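Local coordinates for YciF Bacterial Stress Response Protein (Salmonella enterica subsp. enterica serovar Typhimurium, PDB 4ERU) that is of unknown function, probably acts in bacterial stress response, and folds as a ferritin-like helix bundle holding a pair of magnesium ions, at residues Ala37-Lys42 / Val100-Leu105; Ala108-Glu113 / Lys152-Ala157; Tyr115-Tyr120 / Asp144-Thr149. All coordinates share one frame; numbering follows the deposited sequence. Where two conformers were deposited one is given.

Interaction 1 of 3, residues Ala37-Lys42 / Val100-Leu105; sequences ATSNEK and VRDAAL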
loop_
_atom_site.group_PDB
_atom_site.type_symbol
_atom_site.label_atom_id
_atom_site.label_comp_id
_atom_site.label_asym_id
_atom_site.label_seq_id
_atom_site.Cartn_x
_atom_site.Cartn_y
_atom_site.Cartn_z
ATOM N N ALA A 37 -17.022 -12.943 -6.985
ATOM C CA ALA A 37 -16.264 -13.980 -6.290
ATOM C C ALA A 37 -16.658 -14.137 -4.831
ATOM O O ALA A 37 -16.370 -15.159 -4.203
ATOM C CB ALA A 37 -14.770 -13.718 -6.410
ATOM N N THR A 38 -17.334 -13.143 -4.282
ATOM C CA THR A 38 -17.782 -13.279 -2.906
ATOM C C THR A 38 -19.249 -13.641 -2.809
ATOM O O THR A 38 -20.091 -13.079 -3.533
ATOM C CB THR A 38 -17.464 -12.044 -2.033
ATOM O OG1 THR A 38 -18.144 -12.189 -0.782
ATOM C CG2 THR A 38 -17.882 -10.751 -2.697
ATOM N N SER A 39 -19.560 -14.583 -1.909
ATOM C CA SER A 39 -20.952 -14.951 -1.605
ATOM C C SER A 39 -21.568 -13.996 -0.584
ATOM O O SER A 39 -22.797 -13.923 -0.477
ATOM C CB SER A 39 -21.040 -16.394 -1.073
ATOM O OG SER A 39 -20.035 -16.585 -0.083
ATOM N N ASN A 40 -20.740 -13.281 0.178
ATOM C CA ASN A 40 -21.281 -12.303 1.116
ATOM C C ASN A 40 -21.821 -11.101 0.375
ATOM O O ASN A 40 -21.075 -10.407 -0.320
ATOM C CB ASN A 40 -20.251 -11.824 2.125
ATOM C CG ASN A 40 -20.870 -10.911 3.168
ATOM O OD1 ASN A 40 -20.796 -9.694 3.068
ATOM N ND2 ASN A 40 -21.541 -11.510 4.150
ATOM N N GLU A 41 -23.118 -10.852 0.528
ATOM C CA GLU A 41 -23.790 -9.771 -0.183
ATOM C C GLU A 41 -23.237 -8.382 0.136
ATOM O O GLU A 41 -22.997 -7.591 -0.777
ATOM C CB GLU A 41 -25.305 -9.821 0.055
ATOM C CG GLU A 41 -26.087 -10.269 -1.174
ATOM C CD GLU A 41 -25.855 -9.353 -2.356
ATOM O OE1 GLU A 41 -26.047 -8.121 -2.216
ATOM O OE2 GLU A 41 -25.474 -9.865 -3.429
ATOM N N LYS A 42 -23.034 -8.093 1.420
ATOM C CA LYS A 42 -22.460 -6.818 1.841
ATOM C C LYS A 42 -21.076 -6.511 1.222
ATOM O O LYS A 42 -20.806 -5.366 0.836
ATOM C CB LYS A 42 -22.386 -6.716 3.367
ATOM C CG LYS A 42 -23.634 -6.132 4.032
ATOM C CD LYS A 42 -23.367 -5.808 5.503
ATOM C CE LYS A 42 -23.188 -7.082 6.346
ATOM N NZ LYS A 42 -22.076 -6.957 7.350
ATOM N N VAL A 100 -13.788 -17.527 4.326
ATOM C CA VAL A 100 -12.339 -17.517 4.317
ATOM C C VAL A 100 -11.870 -16.761 3.074
ATOM O O VAL A 100 -10.967 -15.926 3.139
ATOM C CB VAL A 100 -11.734 -18.960 4.342
ATOM C CG1 VAL A 100 -10.194 -18.916 4.291
ATOM C CG2 VAL A 100 -12.222 -19.761 5.601
ATOM N N ARG A 101 -12.499 -17.052 1.940
ATOM C CA ARG A 101 -12.239 -16.251 0.762
ATOM C C ARG A 101 -12.553 -14.779 1.058
ATOM O O ARG A 101 -11.756 -13.886 0.742
ATOM C CB ARG A 101 -13.035 -16.739 -0.462
ATOM C CG ARG A 101 -12.658 -15.916 -1.712
ATOM C CD ARG A 101 -13.566 -16.180 -2.886
ATOM N NE ARG A 101 -13.286 -17.492 -3.436
ATOM C CZ ARG A 101 -13.938 -18.044 -4.451
ATOM N NH1 ARG A 101 -14.961 -17.427 -5.045
ATOM N NH2 ARG A 101 -13.558 -19.231 -4.850
ATOM N N ASP A 102 -13.692 -14.520 1.689
ATOM C CA ASP A 102 -14.068 -13.136 1.948
ATOM C C ASP A 102 -12.970 -12.395 2.734
ATOM O O ASP A 102 -12.562 -11.297 2.345
ATOM C CB ASP A 102 -15.390 -13.041 2.695
ATOM C CG ASP A 102 -16.572 -13.476 1.834
ATOM O OD1 ASP A 102 -16.417 -13.621 0.598
ATOM O OD2 ASP A 102 -17.652 -13.723 2.403
ATOM N N ALA A 103 -12.516 -13.010 3.820
ATOM C CA ALA A 103 -11.428 -12.454 4.637
ATOM C C ALA A 103 -10.213 -12.125 3.784
ATOM O O ALA A 103 -9.596 -11.077 3.950
ATOM C CB ALA A 103 -11.048 -13.426 5.767
ATOM N N ALA A 104 -9.873 -13.022 2.869
ATOM C CA ALA A 104 -8.649 -12.908 2.087
ATOM C C ALA A 104 -8.786 -11.891 0.967
ATOM O O ALA A 104 -7.821 -11.192 0.628
ATOM C CB ALA A 104 -8.239 -14.293 1.541
ATOM N N LEU A 105 -9.999 -11.769 0.420
ATOM C CA LEU A 105 -10.303 -10.754 -0.556
ATOM C C LEU A 105 -10.328 -9.333 0.045
ATOM O O LEU A 105 -9.879 -8.367 -0.589
ATOM C CB LEU A 105 -11.659 -11.036 -1.187
ATOM C CG LEU A 105 -11.638 -12.077 -2.298
ATOM C CD1 LEU A 105 -13.055 -12.237 -2.891
ATOM C CD2 LEU A 105 -10.606 -11.707 -3.375
HETATM O O HOH W 1 -17.182 -15.845 -0.616
HETATM O O HOH W 2 -19.475 -15.442 2.283
#

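Interaction 2 of 3, residues Ala108-Glu113 / Lys152-Ala157; sequences AAQKVE and KLTDLA. With MG (magnesium ion), chain D.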
loop_
_atom_site.group_PDB
_atom_site.type_symbol
_atom_site.label_atom_id
_atom_site.label_comp_id
_atom_site.label_asym_id
_atom_site.label_seq_id
_atom_site.Cartn_x
_atom_site.Cartn_y
_atom_site.Cartn_z
ATOM N N ALA A 108 -6.742 -8.301 0.442
ATOM C CA ALA A 108 -6.121 -7.997 -0.831
ATOM C C ALA A 108 -6.603 -6.621 -1.268
ATOM O O ALA A 108 -5.792 -5.781 -1.726
ATOM C CB ALA A 108 -6.492 -9.107 -1.917
ATOM N N ALA A 109 -7.889 -6.352 -1.054
ATOM C CA ALA A 109 -8.459 -5.071 -1.437
ATOM C C ALA A 109 -7.966 -3.924 -0.555
ATOM O O ALA A 109 -7.861 -2.790 -1.014
ATOM C CB ALA A 109 -10.003 -5.120 -1.431
ATOM N N GLN A 110 -7.661 -4.206 0.702
ATOM C CA GLN A 110 -7.046 -3.147 1.530
ATOM C C GLN A 110 -5.608 -2.823 1.142
ATOM O O GLN A 110 -5.174 -1.682 1.315
ATOM C CB GLN A 110 -7.180 -3.468 3.010
ATOM C CG GLN A 110 -8.660 -3.492 3.429
ATOM C CD GLN A 110 -8.833 -3.716 4.902
ATOM O OE1 GLN A 110 -8.522 -4.780 5.412
ATOM N NE2 GLN A 110 -9.304 -2.706 5.602
ATOM N N LYS A 111 -4.866 -3.803 0.607
ATOM C CA LYS A 111 -3.516 -3.505 0.084
ATOM C C LYS A 111 -3.674 -2.615 -1.153
ATOM O O LYS A 111 -2.947 -1.655 -1.315
ATOM C CB LYS A 111 -2.698 -4.765 -0.227
ATOM C CG LYS A 111 -2.210 -5.513 1.043
ATOM C CD LYS A 111 -1.748 -6.940 0.748
ATOM C CE LYS A 111 -1.267 -7.691 2.029
ATOM N NZ LYS A 111 -2.446 -8.141 2.888
ATOM N N VAL A 112 -4.671 -2.899 -1.996
ATOM C CA VAL A 112 -4.988 -1.988 -3.107
ATOM C C VAL A 112 -5.298 -0.545 -2.651
ATOM O O VAL A 112 -4.697 0.419 -3.161
ATOM C CB VAL A 112 -6.118 -2.553 -3.990
ATOM C CG1 VAL A 112 -6.669 -1.475 -4.912
ATOM C CG2 VAL A 112 -5.601 -3.779 -4.785
ATOM N N GLU A 113 -6.237 -0.408 -1.717
ATOM C CA GLU A 113 -6.625 0.901 -1.194
ATOM C C GLU A 113 -5.466 1.662 -0.613
ATOM O O GLU A 113 -5.379 2.867 -0.776
ATOM C CB GLU A 113 -7.682 0.789 -0.085
ATOM C CG GLU A 113 -9.048 0.467 -0.584
ATOM C CD GLU A 113 -9.438 1.426 -1.696
ATOM O OE1 GLU A 113 -9.717 2.628 -1.431
ATOM O OE2 GLU A 113 -9.403 0.980 -2.863
ATOM N N LYS A 152 -14.394 1.292 5.527
ATOM C CA LYS A 152 -15.538 0.416 5.301
ATOM C C LYS A 152 -15.061 -1.041 5.183
ATOM O O LYS A 152 -15.704 -1.942 5.704
ATOM C CB LYS A 152 -16.335 0.863 4.073
ATOM C CG LYS A 152 -17.465 -0.082 3.672
ATOM C CD LYS A 152 -17.840 0.060 2.172
ATOM C CE LYS A 152 -19.023 1.027 1.932
ATOM N NZ LYS A 152 -19.627 0.767 0.587
ATOM N N LEU A 153 -13.912 -1.262 4.535
ATOM C CA LEU A 153 -13.389 -2.625 4.363
ATOM C C LEU A 153 -12.936 -3.206 5.711
ATOM O O LEU A 153 -13.117 -4.374 5.947
ATOM C CB LEU A 153 -12.232 -2.652 3.357
ATOM C CG LEU A 153 -12.652 -2.509 1.876
ATOM C CD1 LEU A 153 -11.488 -2.139 0.976
ATOM C CD2 LEU A 153 -13.357 -3.783 1.340
ATOM N N THR A 154 -12.347 -2.380 6.575
ATOM C CA THR A 154 -12.028 -2.822 7.937
ATOM C C THR A 154 -13.297 -3.263 8.698
ATOM O O THR A 154 -13.323 -4.345 9.322
ATOM C CB THR A 154 -11.221 -1.760 8.706
ATOM O OG1 THR A 154 -9.918 -1.641 8.112
ATOM C CG2 THR A 154 -11.062 -2.123 10.185
ATOM N N ASP A 155 -14.354 -2.449 8.619
ATOM C CA ASP A 155 -15.659 -2.830 9.164
ATOM C C ASP A 155 -16.098 -4.211 8.704
ATOM O O ASP A 155 -16.447 -5.059 9.548
ATOM C CB ASP A 155 -16.740 -1.789 8.832
ATOM C CG ASP A 155 -16.878 -0.739 9.927
ATOM O OD1 ASP A 155 -16.070 -0.746 10.895
ATOM O OD2 ASP A 155 -17.791 0.100 9.822
ATOM N N LEU A 156 -16.041 -4.462 7.390
ATOM C CA LEU A 156 -16.345 -5.801 6.868
ATOM C C LEU A 156 -15.369 -6.883 7.348
ATOM O O LEU A 156 -15.805 -7.997 7.644
ATOM C CB LEU A 156 -16.471 -5.808 5.338
ATOM C CG LEU A 156 -17.640 -4.975 4.777
ATOM C CD1 LEU A 156 -17.509 -4.868 3.282
ATOM C CD2 LEU A 156 -18.989 -5.555 5.142
ATOM N N ALA A 157 -14.071 -6.574 7.447
ATOM C CA ALA A 157 -13.085 -7.574 7.947
ATOM C C ALA A 157 -13.448 -8.062 9.366
ATOM O O ALA A 157 -13.417 -9.271 9.676
ATOM C CB ALA A 157 -11.645 -6.992 7.949
HETATM MG MG MG D . -9.378 2.439 -4.552
HETATM O O HOH W 3 -10.252 3.289 -6.196
#

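Interaction 3 of 3, residues Tyr115-Tyr120 / Asp144-Thr149; sequences YEIASY and DEEKQT. With MG (magnesium ion), chain E; MG (magnesium ion), chain D.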
loop_
_atom_site.group_PDB
_atom_site.type_symbol
_atom_site.label_atom_id
_atom_site.label_comp_id
_atom_site.label_asym_id
_atom_site.label_seq_id
_atom_site.Cartn_x
_atom_site.Cartn_y
_atom_site.Cartn_z
ATOM N N TYR A 115 -2.232 1.304 -1.291
ATOM C CA TYR A 115 -1.359 1.727 -2.375
ATOM C C TYR A 115 -1.879 3.081 -2.914
ATOM O O TYR A 115 -1.096 4.014 -3.211
ATOM C CB TYR A 115 -1.362 0.691 -3.505
ATOM C CG TYR A 115 -0.474 1.115 -4.679
ATOM C CD1 TYR A 115 0.898 0.824 -4.675
ATOM C CD2 TYR A 115 -1.004 1.819 -5.784
ATOM C CE1 TYR A 115 1.729 1.222 -5.733
ATOM C CE2 TYR A 115 -0.164 2.227 -6.847
ATOM C CZ TYR A 115 1.182 1.931 -6.796
ATOM O OH TYR A 115 2.000 2.293 -7.828
ATOM N N GLU A 116 -3.199 3.198 -3.004
ATOM C CA GLU A 116 -3.809 4.431 -3.505
ATOM C C GLU A 116 -3.806 5.558 -2.481
ATOM O O GLU A 116 -3.588 6.715 -2.843
ATOM C CB GLU A 116 -5.203 4.159 -4.049
ATOM C CG GLU A 116 -5.125 3.171 -5.184
ATOM C CD GLU A 116 -6.396 3.136 -5.982
ATOM O OE1 GLU A 116 -7.447 2.957 -5.348
ATOM O OE2 GLU A 116 -6.340 3.249 -7.243
ATOM N N ILE A 117 -4.011 5.227 -1.215
ATOM C CA ILE A 117 -3.868 6.246 -0.150
ATOM C C ILE A 117 -2.469 6.868 -0.169
ATOM O O ILE A 117 -2.328 8.086 -0.135
ATOM C CB ILE A 117 -4.207 5.669 1.225
ATOM C CG1 ILE A 117 -5.717 5.304 1.280
ATOM C CG2 ILE A 117 -3.819 6.640 2.411
ATOM C CD1 ILE A 117 -6.081 4.403 2.503
ATOM N N ALA A 118 -1.437 6.034 -0.261
ATOM C CA ALA A 118 -0.097 6.564 -0.356
ATOM C C ALA A 118 0.091 7.457 -1.604
ATOM O O ALA A 118 0.582 8.587 -1.485
ATOM C CB ALA A 118 0.947 5.454 -0.309
ATOM N N SER A 119 -0.307 6.957 -2.776
ATOM C CA SER A 119 -0.150 7.678 -4.050
ATOM C C SER A 119 -0.842 9.039 -4.061
ATOM O O SER A 119 -0.259 10.047 -4.484
ATOM C CB SER A 119 -0.724 6.862 -5.230
ATOM O OG SER A 119 -0.115 5.580 -5.324
ATOM N N TYR A 120 -2.092 9.062 -3.626
ATOM C CA TYR A 120 -2.842 10.317 -3.576
ATOM C C TYR A 120 -2.334 11.325 -2.561
ATOM O O TYR A 120 -2.417 12.552 -2.801
ATOM C CB TYR A 120 -4.330 10.062 -3.387
ATOM C CG TYR A 120 -5.018 9.657 -4.696
ATOM C CD1 TYR A 120 -5.345 10.611 -5.670
ATOM C CD2 TYR A 120 -5.373 8.336 -4.942
ATOM C CE1 TYR A 120 -5.990 10.234 -6.880
ATOM C CE2 TYR A 120 -6.003 7.961 -6.136
ATOM C CZ TYR A 120 -6.324 8.917 -7.098
ATOM O OH TYR A 120 -6.984 8.538 -8.289
ATOM N N ASP A 144 -9.657 11.420 0.540
ATOM C CA ASP A 144 -10.673 11.256 1.559
ATOM C C ASP A 144 -11.549 10.040 1.280
ATOM O O ASP A 144 -11.724 9.198 2.164
ATOM C CB ASP A 144 -11.523 12.534 1.678
ATOM C CG ASP A 144 -12.657 12.373 2.669
ATOM O OD1 ASP A 144 -12.408 12.536 3.888
ATOM O OD2 ASP A 144 -13.791 12.050 2.237
ATOM N N GLU A 145 -12.099 9.938 0.062
ATOM C CA GLU A 145 -12.841 8.726 -0.342
ATOM C C GLU A 145 -12.034 7.418 -0.170
ATOM O O GLU A 145 -12.571 6.402 0.265
ATOM C CB GLU A 145 -13.300 8.816 -1.798
ATOM C CG GLU A 145 -14.496 9.738 -2.001
ATOM C CD GLU A 145 -14.727 10.055 -3.470
ATOM O OE1 GLU A 145 -14.023 9.488 -4.350
ATOM O OE2 GLU A 145 -15.622 10.877 -3.744
ATOM N N GLU A 146 -10.753 7.442 -0.519
ATOM C CA GLU A 146 -9.956 6.222 -0.447
ATOM C C GLU A 146 -9.829 5.799 1.028
ATOM O O GLU A 146 -9.951 4.620 1.370
ATOM C CB GLU A 146 -8.594 6.460 -1.125
ATOM C CG GLU A 146 -8.127 5.356 -2.074
ATOM C CD GLU A 146 -8.892 5.288 -3.362
ATOM O OE1 GLU A 146 -9.919 4.560 -3.437
ATOM O OE2 GLU A 146 -8.440 5.917 -4.333
ATOM N N LYS A 147 -9.637 6.769 1.917
ATOM C CA LYS A 147 -9.543 6.458 3.344
ATOM C C LYS A 147 -10.853 5.894 3.899
ATOM O O LYS A 147 -10.825 4.934 4.668
ATOM C CB LYS A 147 -9.074 7.665 4.153
ATOM C CG LYS A 147 -7.630 8.065 3.822
ATOM C CD LYS A 147 -7.234 9.391 4.513
ATOM C CE LYS A 147 -5.731 9.587 4.421
ATOM N NZ LYS A 147 -5.217 10.948 4.850
ATOM N N GLN A 148 -11.985 6.475 3.492
ATOM C CA GLN A 148 -13.323 5.933 3.823
ATOM C C GLN A 148 -13.562 4.534 3.291
ATOM O O GLN A 148 -14.216 3.725 3.943
ATOM C CB GLN A 148 -14.439 6.859 3.307
ATOM C CG GLN A 148 -14.382 8.240 3.970
ATOM C CD GLN A 148 -14.445 8.125 5.500
ATOM O OE1 GLN A 148 -13.529 8.558 6.218
ATOM N NE2 GLN A 148 -15.508 7.510 6.001
ATOM N N THR A 149 -13.054 4.241 2.098
ATOM C CA THR A 149 -13.250 2.913 1.544
ATOM C C THR A 149 -12.461 1.883 2.370
ATOM O O THR A 149 -12.962 0.819 2.683
ATOM C CB THR A 149 -12.871 2.888 0.060
ATOM O OG1 THR A 149 -13.724 3.794 -0.629
ATOM C CG2 THR A 149 -13.078 1.487 -0.558
HETATM MG MG MG E . -9.205 5.155 -6.440
HETATM MG MG MG D . -9.378 2.439 -4.552
HETATM O O HOH W 3 -10.252 3.289 -6.196
#

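Interaction 1 of 3, residues Ala37-Lys42 / Val100-Leu105
The hydroxyl of Thr38 donates to the carboxylate of Asp102, with OG1 and OD1 2.6 Å apart, at the end of the ferritin-like bundle where the turn joining helix 9-37 to helix 41-66 meets the start of helix 99-130. OG1 comes in above the carboxylate plane, 52° out of it. The same OG1 accepts from Asn40 N at 3.0 Å, closing an ST turn: lying anti to the backbone N (chi1 170°), it faces Asp102 while the chain folds back onto it. Two waters complete the bridge. Water 1 donates to Asp102 OD1 and accepts from Ser39 N; water 2 donates to Asp102 OD2 and also bonds Ser39 OG. OD1 thus takes two bonds, which is consistent with a charged carboxylate. Asn40, the N-cap of helix 41-66, turns its OD1 away from Asp102 to accept from Leu43 N, while Asn40 CB rests against Asp102 OD2. The second direct bond runs from Arg101 NH1 to Ala37 O, 2.8 Å and fairly straight (160° at the hydrogen), in the guanidinium plane and on a carbonyl lone pair. NE donates a hydrogen bond to Thr95 OG1, and NH1 also makes a weak hydrogen bond to the bound D-malate. Apolar packing is slight: Ala37 CB touches Leu105 CD1 at 4.2 Å.

Interaction 2 of 3, residues Ala108-Glu113 / Lys152-Ala157
Gln110 NE2 grips the neighbouring helix at two points: it donates to Thr154 OG1, 2.8 Å away, and to the backbone oxygen Asp150 O. The hydroxyl lies almost in the plane of the amide, 4° out of it, but the bond is bent, with 138° at the hydrogen. Thr154 OG1 also makes a weak hydrogen bond to Asp150 O, which ties the three groups together. Extended beyond CG (chi2 -176°), the chain of Gln110 carries its amide across the gap. On the way its methylene part slides past Leu153 in the opposite direction, CG 3.7 Å from Leu153 CB. The leucine answers with CD1, which fits among three neighbours: Ala109 CB at 4.1 Å, Gln110 CG, and Glu113 CG at 3.9 Å. Glu113 crosses Leu153 at about a right angle and bends at chi2, so that its methylene lies on the leucine while its carboxylate turns to the metal. There OE2 binds a magnesium ion at 2.2 Å, and His50, Glu116, Glu146 and water 3 supply the other ligands. Thr122 of the second subunit also packs on Gln110. The axes of the two segments run antiparallel, 10.4 Å apart at closest approach. This is two-helix packing leading into the carboxylate-rich dinuclear metal site of a ferritin-like four-helix bundle.

Interaction 3 of 3, residues Tyr115-Tyr120 / Asp144-Thr149
Glu146 reaches from helix 133-159 over Ile117 and Glu116 of helix 99-130 to bridge two magnesium ions in the middle of this ferritin-like bundle. Its CB sits against Ile117 CG1 at 3.9 Å, where the backbones come nearest. Next, CG passes over the CB of Glu116, 3.7 Å away. The chain then bends (chi2 72°), and the carboxylate ends between the metals. OE1 binds one magnesium at 2.5 Å, an ion also held by Glu116 OE1, Glu113 and His50. OE2 binds the other at 2.4 Å, where Glu24 and Gln57 join in. Water 3 is a ligand of both ions, which lie 3.3 Å apart, so the carboxylate and the water bridge the same pair. Glu116 OE1 on the first ion and Glu146 OE2 on the second lie 3.3 Å apart without a hydrogen bond, a closeness of like charges that the metals probably offset. Glu116 has an extended chain beyond CG (chi2 -165°) that brings its OE1 up to the metal from the opposite helix. Tyr120 lies beside the second ion, its hydroxyl hydrogen-bonded to Glu24 OE1, consistent with a second-shell role in positioning that ligand. Away from the metals, Ile117 crosses the exposed Lys147, whose CE touches Ile117 CG2, and His114 of the second subunit packs on the same isoleucine. The ring of Tyr120 approaches the bridging group obliquely, its plane 43° from that of the carboxylate, with Tyr120 CE2 3.7 Å from Glu146 OE2.

From the N terminus, the chain runs through helix 9-37 into the turn at 37-42. Interaction 1 opens there and closes at the start of helix 99-130, 58 residues later, binding the intervening helices 41-66 and 79-93 into one loop. Helix 99-130 then carries both remaining contacts with helix 133-159. Interaction 2 opens next, and interaction 3 is nested inside its loop, so the two form successive levels of one antiparallel helix hairpin. Their centres are about 11 Å apart, and they share one magnesium ion and water 3. Interaction 1 stands in series with both, yet it touches interaction 2, where Lys42 packs on Leu156. All three contacts also meet the second subunit.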